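PDB 3NNG: uncharacterized protein from Bacteroides fragilis, which is of unknown function but carries a calcium-binding F5/8 type C domain, a fold that in related proteins often binds carbohydrates or other ligands. Local coordinates for residues V17-S20 with A21-V24; F52-G55 with V56-G60; L143-D146 with N147-F151. The protein carries 1 engineered substitution. All coordinates share one frame; numbering follows the deposited sequence.

Contact 1: residues V17-S20 with A21-V24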
loop_
_atom_site.group_PDB
_atom_site.type_symbol
_atom_site.label_atom_id
_atom_site.label_comp_id
_atom_site.label_asym_id
_atom_site.label_seq_id
_atom_site.Cartn_x
_atom_site.Cartn_y
_atom_site.Cartn_z
ATOM N N VAL A 17 -2.888 -10.718 -5.369
ATOM C CA VAL A 17 -4.347 -10.724 -5.436
ATOM C C VAL A 17 -4.826 -9.805 -6.569
ATOM O O VAL A 17 -4.403 -8.651 -6.651
ATOM C CB VAL A 17 -4.950 -10.259 -4.085
ATOM C CG1 VAL A 17 -6.467 -10.086 -4.170
ATOM C CG2 VAL A 17 -4.563 -11.213 -2.959
ATOM N N ASP A 18 -5.703 -10.315 -7.435
ATOM C CA ASP A 18 -6.289 -9.514 -8.519
ATOM C C ASP A 18 -6.979 -8.280 -7.945
ATOM O O ASP A 18 -7.740 -8.388 -6.982
ATOM C CB ASP A 18 -7.280 -10.351 -9.341
ATOM C CG ASP A 18 -8.273 -9.490 -10.129
ATOM O OD1 ASP A 18 -7.853 -8.485 -10.737
ATOM O OD2 ASP A 18 -9.480 -9.815 -10.150
ATOM N N ARG A 19 -6.717 -7.113 -8.543
ATOM C CA ARG A 19 -7.092 -5.827 -7.942
ATOM C C ARG A 19 -8.240 -5.107 -8.666
ATOM O O ARG A 19 -8.747 -4.085 -8.189
ATOM C CB ARG A 19 -5.858 -4.898 -7.883
ATOM C CG ARG A 19 -4.696 -5.438 -7.039
ATOM C CD ARG A 19 -3.411 -4.645 -7.236
ATOM N NE ARG A 19 -2.918 -4.732 -8.605
ATOM C CZ ARG A 19 -1.812 -4.139 -9.055
ATOM N NH1 ARG A 19 -1.048 -3.398 -8.243
ATOM N NH2 ARG A 19 -1.469 -4.285 -10.332
ATOM N N SER A 20 -8.646 -5.640 -9.809
ATOM C CA SER A 20 -9.564 -4.933 -10.706
ATOM C C SER A 20 -10.929 -4.597 -10.101
ATOM O O SER A 20 -11.634 -3.743 -10.624
ATOM C CB SER A 20 -9.772 -5.730 -11.998
ATOM O OG SER A 20 -10.431 -6.948 -11.717
ATOM N N ALA A 21 -11.315 -5.272 -9.024
ATOM C CA ALA A 21 -12.600 -4.976 -8.396
ATOM C C ALA A 21 -12.421 -4.326 -7.030
ATOM O O ALA A 21 -13.386 -4.099 -6.304
ATOM C CB ALA A 21 -13.478 -6.244 -8.299
ATOM N N TRP A 22 -11.174 -4.040 -6.678
ATOM C CA TRP A 22 -10.892 -3.248 -5.486
ATOM C C TRP A 22 -11.511 -1.851 -5.547
ATOM O O TRP A 22 -11.674 -1.253 -6.622
ATOM C CB TRP A 22 -9.385 -3.120 -5.288
ATOM C CG TRP A 22 -8.756 -4.374 -4.807
ATOM C CD1 TRP A 22 -9.349 -5.615 -4.686
ATOM C CD2 TRP A 22 -7.403 -4.529 -4.378
ATOM N NE1 TRP A 22 -8.431 -6.529 -4.207
ATOM C CE2 TRP A 22 -7.232 -5.886 -4.014
ATOM C CE3 TRP A 22 -6.315 -3.651 -4.265
ATOM C CZ2 TRP A 22 -6.026 -6.374 -3.536
ATOM C CZ3 TRP A 22 -5.122 -4.139 -3.803
ATOM C CH2 TRP A 22 -4.982 -5.491 -3.443
ATOM N N SER A 23 -11.849 -1.331 -4.377
ATOM C CA SER A 23 -12.358 0.031 -4.245
ATOM C C SER A 23 -11.367 0.780 -3.349
ATOM O O SER A 23 -11.268 0.506 -2.155
ATOM C CB SER A 23 -13.766 0.003 -3.633
ATOM O OG SER A 23 -14.312 1.304 -3.502
ATOM N N VAL A 24 -10.621 1.707 -3.934
ATOM C CA VAL A 24 -9.476 2.289 -3.242
ATOM C C VAL A 24 -9.689 3.760 -2.904
ATOM O O VAL A 24 -10.416 4.464 -3.601
ATOM C CB VAL A 24 -8.176 2.139 -4.077
ATOM C CG1 VAL A 24 -7.982 0.685 -4.505
ATOM C CG2 VAL A 24 -8.212 3.047 -5.296
HETATM O O HOH W 1 -10.348 -7.503 -7.609
HETATM O O HOH W 2 -10.555 -1.287 -9.097
#
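Arg19 lies over one face of the Trp22 indole, and its chain can be followed outward from the backbone. CB sits above the ring fusion, 3.8 Å from Trp22 CD2. With CG turned anti to the carbonyl carbon (chi1 -61°), the next methylene moves over the benzene ring, 3.5 Å from the ring centroid and close to its normal: a CH-pi contact, to which the long aliphatic part of arginine is well suited. CD drifts toward the rim, 3.9 Å from Trp22 CZ3. The chain then bends at chi3 and carries the guanidinium away from the indole, its plane nearly perpendicular to the ring. There NH1 forms a salt bridge to Glu153, a calcium ligand, and also bonds the carbonyl of Ile154, which is consistent with a second-shell place for the arginine side chain, about 7 Å from the calcium ion.

What brings the two side chains together is a type I beta turn from Arg19 to Trp22, which leads from strand 14-16 into strand 23-26 of this antiparallel beta-sandwich domain. It is closed by Trp22 N donating to Arg19 O at 2.9 Å. Asp18 forms an Asx turn at the start, its OD1 accepting from Ser20 N, at 3.1 Å, and from Ser20 OG. A water bridges Asp18 O and Ala21 N. At the indole edge Val17 CG1 packs 3.8 Å from Trp22 CZ2, a branched apolar group meeting a flat one, while Leu156 and Leu68 also touch the buried tryptophan.

Contact 2: residues F52-G55 with V56-G60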
loop_
_atom_site.group_PDB
_atom_site.type_symbol
_atom_site.label_atom_id
_atom_site.label_comp_id
_atom_site.label_asym_id
_atom_site.label_seq_id
_atom_site.Cartn_x
_atom_site.Cartn_y
_atom_site.Cartn_z
ATOM N N PHE A 52 0.425 9.736 -5.054
ATOM C CA PHE A 52 1.378 10.634 -4.421
ATOM C C PHE A 52 0.596 11.607 -3.571
ATOM O O PHE A 52 -0.491 12.027 -3.955
ATOM C CB PHE A 52 2.229 11.371 -5.463
ATOM C CG PHE A 52 3.444 12.049 -4.881
ATOM C CD1 PHE A 52 4.568 11.302 -4.520
ATOM C CD2 PHE A 52 3.468 13.428 -4.695
ATOM C CE1 PHE A 52 5.706 11.930 -3.972
ATOM C CE2 PHE A 52 4.606 14.070 -4.158
ATOM C CZ PHE A 52 5.721 13.317 -3.789
ATOM N N THR A 53 1.134 11.961 -2.415
ATOM C CA THR A 53 0.375 12.782 -1.489
ATOM C C THR A 53 1.269 13.544 -0.517
ATOM O O THR A 53 2.495 13.414 -0.539
ATOM C CB THR A 53 -0.565 11.882 -0.673
ATOM O OG1 THR A 53 -1.419 12.672 0.158
ATOM C CG2 THR A 53 0.256 10.932 0.178
ATOM N N TRP A 54 0.633 14.346 0.329
ATOM C CA TRP A 54 1.294 14.990 1.453
ATOM C C TRP A 54 1.587 13.957 2.531
ATOM O O TRP A 54 0.761 13.070 2.785
ATOM C CB TRP A 54 0.376 16.060 2.048
ATOM C CG TRP A 54 0.313 17.308 1.245
ATOM C CD1 TRP A 54 1.152 18.380 1.341
ATOM C CD2 TRP A 54 -0.639 17.634 0.229
ATOM N NE1 TRP A 54 0.792 19.345 0.442
ATOM C CE2 TRP A 54 -0.313 18.920 -0.254
ATOM C CE3 TRP A 54 -1.735 16.964 -0.328
ATOM C CZ2 TRP A 54 -1.037 19.555 -1.265
ATOM C CZ3 TRP A 54 -2.459 17.592 -1.331
ATOM C CH2 TRP A 54 -2.101 18.872 -1.795
ATOM N N GLY A 55 2.753 14.084 3.167
ATOM C CA GLY A 55 3.142 13.240 4.288
ATOM C C GLY A 55 2.422 13.656 5.559
ATOM O O GLY A 55 1.683 14.630 5.545
ATOM N N VAL A 56 2.616 12.924 6.653
ATOM C CA VAL A 56 1.912 13.232 7.901
ATOM C C VAL A 56 2.259 14.597 8.480
ATOM O O VAL A 56 1.454 15.177 9.202
ATOM C CB VAL A 56 2.161 12.189 8.998
ATOM C CG1 VAL A 56 1.603 10.829 8.596
ATOM C CG2 VAL A 56 3.659 12.081 9.306
ATOM N N ALA A 57 3.460 15.096 8.202
ATOM C CA ALA A 57 3.926 16.314 8.863
ATOM C C ALA A 57 3.175 17.531 8.361
ATOM O O ALA A 57 2.893 18.459 9.119
ATOM C CB ALA A 57 5.413 16.505 8.639
ATOM N N ASN A 58 2.862 17.510 7.070
ATOM C CA ASN A 58 2.134 18.586 6.433
ATOM C C ASN A 58 0.639 18.439 6.708
ATOM O O ASN A 58 0.044 19.217 7.461
ATOM C CB ASN A 58 2.410 18.576 4.922
ATOM C CG ASN A 58 3.898 18.736 4.588
ATOM O OD1 ASN A 58 4.750 18.741 5.476
ATOM N ND2 ASN A 58 4.211 18.872 3.305
ATOM N N ALA A 59 0.053 17.395 6.129
ATOM C CA ALA A 59 -1.394 17.232 6.104
ATOM C C ALA A 59 -1.980 16.606 7.366
ATOM O O ALA A 59 -3.193 16.487 7.486
ATOM C CB ALA A 59 -1.804 16.420 4.869
ATOM N N GLY A 60 -1.126 16.197 8.297
ATOM C CA GLY A 60 -1.601 15.585 9.526
ATOM C C GLY A 60 -1.812 14.088 9.422
ATOM O O GLY A 60 -1.710 13.373 10.415
#
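Trp54 and Asn58 each turn CG anti to their own carbonyl carbon (chi1 -77° and -59°), which brings the indole beside the amide of the short helix 56-59. The amide comes to the edge of the indole: ND2 lies near the ring plane, 3.7 Å from Trp54 CD1, with ring and amide planes 59° apart. Asn58 CB nears the same carbon from off the ring plane. One residue further on, the methyl of Ala59 packs against the Trp54 methylene, CB to CB 3.6 Å. A residue this small lets the helix lie close beside the root of the tryptophan.

Gly55 joins strand 51-54 to the helix and occupies its N-cap position. Its carbonyl accepts from Ala59 N at 3.3 Å, the usual i to i+4 bond of a helical turn. Gly60 leaves the helix with a positive phi, a backbone shape that glycine adopts readily, and its N makes a weak bond back to Val56 O.

The strand is held to its neighbour 148-159, Thr53 pairing with Thr149. The Trp54 ring also meets Tyr148 and Tyr30. Contact between the segments is therefore mostly van der Waals around a single backbone hydrogen bond: the bond is part of the helical turn, while the apolar CB-to-CB contact and the amide at the ring edge fit the tryptophan side chain against it.

Contact 3: residues L143-D146 with N147-F151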
loop_
_atom_site.group_PDB
_atom_site.type_symbol
_atom_site.label_atom_id
_atom_site.label_comp_id
_atom_site.label_asym_id
_atom_site.label_seq_id
_atom_site.Cartn_x
_atom_site.Cartn_y
_atom_site.Cartn_z
ATOM N N LEU A 143 4.347 6.496 7.447
ATOM C CA LEU A 143 4.984 7.253 8.521
ATOM C C LEU A 143 6.098 8.173 8.022
ATOM O O LEU A 143 6.096 9.369 8.315
ATOM C CB LEU A 143 5.506 6.307 9.612
ATOM C CG LEU A 143 4.409 5.442 10.243
ATOM C CD1 LEU A 143 5.002 4.433 11.228
ATOM C CD2 LEU A 143 3.332 6.312 10.921
ATOM N N THR A 144 7.058 7.623 7.280
ATOM C CA THR A 144 8.086 8.463 6.686
ATOM C C THR A 144 8.291 8.058 5.225
ATOM O O THR A 144 8.050 6.909 4.870
ATOM C CB THR A 144 9.439 8.365 7.451
ATOM O OG1 THR A 144 9.937 7.026 7.361
ATOM C CG2 THR A 144 9.280 8.751 8.933
ATOM N N PRO A 145 8.728 9.005 4.379
ATOM C CA PRO A 145 8.994 10.390 4.791
ATOM C C PRO A 145 7.712 11.112 5.190
ATOM O O PRO A 145 6.638 10.710 4.744
ATOM C CB PRO A 145 9.611 11.026 3.536
ATOM C CG PRO A 145 9.220 10.159 2.415
ATOM C CD PRO A 145 9.094 8.766 2.974
ATOM N N ASP A 146 7.817 12.146 6.028
ATOM C CA ASP A 146 6.626 12.841 6.525
ATOM C C ASP A 146 6.279 14.134 5.789
ATOM O O ASP A 146 5.324 14.827 6.150
ATOM C CB ASP A 146 6.683 13.065 8.048
ATOM C CG ASP A 146 7.803 14.000 8.482
ATOM O OD1 ASP A 146 8.398 14.715 7.642
ATOM O OD2 ASP A 146 8.088 14.011 9.697
ATOM N N ASN A 147 7.042 14.460 4.754
ATOM C CA ASN A 147 6.715 15.644 3.969
ATOM C C ASN A 147 5.850 15.303 2.753
ATOM O O ASN A 147 4.763 15.861 2.581
ATOM C CB ASN A 147 7.963 16.459 3.586
ATOM C CG ASN A 147 9.042 15.623 2.901
ATOM O OD1 ASN A 147 8.988 14.388 2.883
ATOM N ND2 ASN A 147 10.032 16.304 2.329
ATOM N N TYR A 148 6.342 14.394 1.919
ATOM C CA TYR A 148 5.595 13.908 0.764
ATOM C C TYR A 148 6.002 12.469 0.526
ATOM O O TYR A 148 7.154 12.114 0.746
ATOM C CB TYR A 148 5.900 14.745 -0.479
ATOM C CG TYR A 148 5.602 16.228 -0.314
ATOM C CD1 TYR A 148 6.565 17.095 0.185
ATOM C CD2 TYR A 148 4.364 16.754 -0.666
ATOM C CE1 TYR A 148 6.310 18.446 0.332
ATOM C CE2 TYR A 148 4.089 18.109 -0.515
ATOM C CZ TYR A 148 5.069 18.949 -0.013
ATOM O OH TYR A 148 4.819 20.290 0.147
ATOM N N THR A 149 5.066 11.633 0.087
ATOM C CA THR A 149 5.410 10.275 -0.306
ATOM C C THR A 149 4.283 9.655 -1.145
ATOM O O THR A 149 3.282 10.315 -1.460
ATOM C CB THR A 149 5.770 9.394 0.949
ATOM O OG1 THR A 149 6.379 8.161 0.541
ATOM C CG2 THR A 149 4.533 9.089 1.801
ATOM N N GLY A 150 4.449 8.386 -1.502
ATOM C CA GLY A 150 3.452 7.668 -2.273
ATOM C C GLY A 150 4.059 6.379 -2.789
ATOM O O GLY A 150 5.105 5.960 -2.308
ATOM N N PHE A 151 3.414 5.757 -3.770
ATOM C CA PHE A 151 3.983 4.574 -4.407
ATOM C C PHE A 151 3.264 4.266 -5.709
ATOM O O PHE A 151 2.092 4.596 -5.866
ATOM C CB PHE A 151 4.008 3.358 -3.469
ATOM C CG PHE A 151 2.738 3.163 -2.664
ATOM C CD1 PHE A 151 2.749 3.311 -1.284
ATOM C CD2 PHE A 151 1.547 2.798 -3.286
ATOM C CE1 PHE A 151 1.589 3.125 -0.535
ATOM C CE2 PHE A 151 0.390 2.608 -2.557
ATOM C CZ PHE A 151 0.400 2.778 -1.167
#
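Asn147 meets Pro145 through its amide oxygen: OD1 lies 3.5 Å from Pro145 CB. Its CG stands between the backbone N and the carbonyl carbon (chi1 53°), which folds the amide back over its own main chain, and the same OD1 takes a weak hydrogen bond from Tyr148 N at 2.8 Å. Asparagine suits this corner because a short side chain can supply an acceptor to the adjacent backbone.

Tyr148 begins strand 148-159. Its side chain points away from Pro145; toward the proline it offers its carbonyl instead, Tyr148 O lying 3.3 Å from Pro145 CG. Thr149 turns back toward the proline and presents CB to the ring, 3.8 Å from Pro145 CG. Its OG1, anti to the backbone N (chi1 -168°), passes 3.7 Å from Pro145 CD and bonds to Tyr89 O, which satisfies the hydroxyl of this buried residue.

Together the two segments form the connection between strands 124-144 and 148-159. A classic beta bulge of Leu143 and Thr144 against Ser93 ends the first strand, and a cis peptide bond before Pro145 probably helps turn the chain. No hydrogen bond links 143-146 to 147-151, so the connection relies on the proline ring packing against oxygens and a threonine stem, while Asn147 OD1 is engaged by Tyr148 N and Thr149 OG1 by Tyr89 O.

Overall arrangement
All three contacts are local and reach the same antiparallel sheet, but they occupy different ends of the domain. Contact 1 is partly buried and lies on the opposite side of the chain's centre from the other two, its centre 25 and 23 Å from those of contacts 2 and 3. Contacts 2 and 3 are surface contacts with centres only 7 Å apart; strands 51-54 and 148-159 are neighbours, and just beyond their ends Gly55 N probably bonds Asn147 O, and Ala57 N Asp146 O. Chemistry follows place: contact 1 combines a CH-pi contact with a turn linked to the calcium site, contact 2 starts a helix beside an indole, and contact 3 rests on a proline.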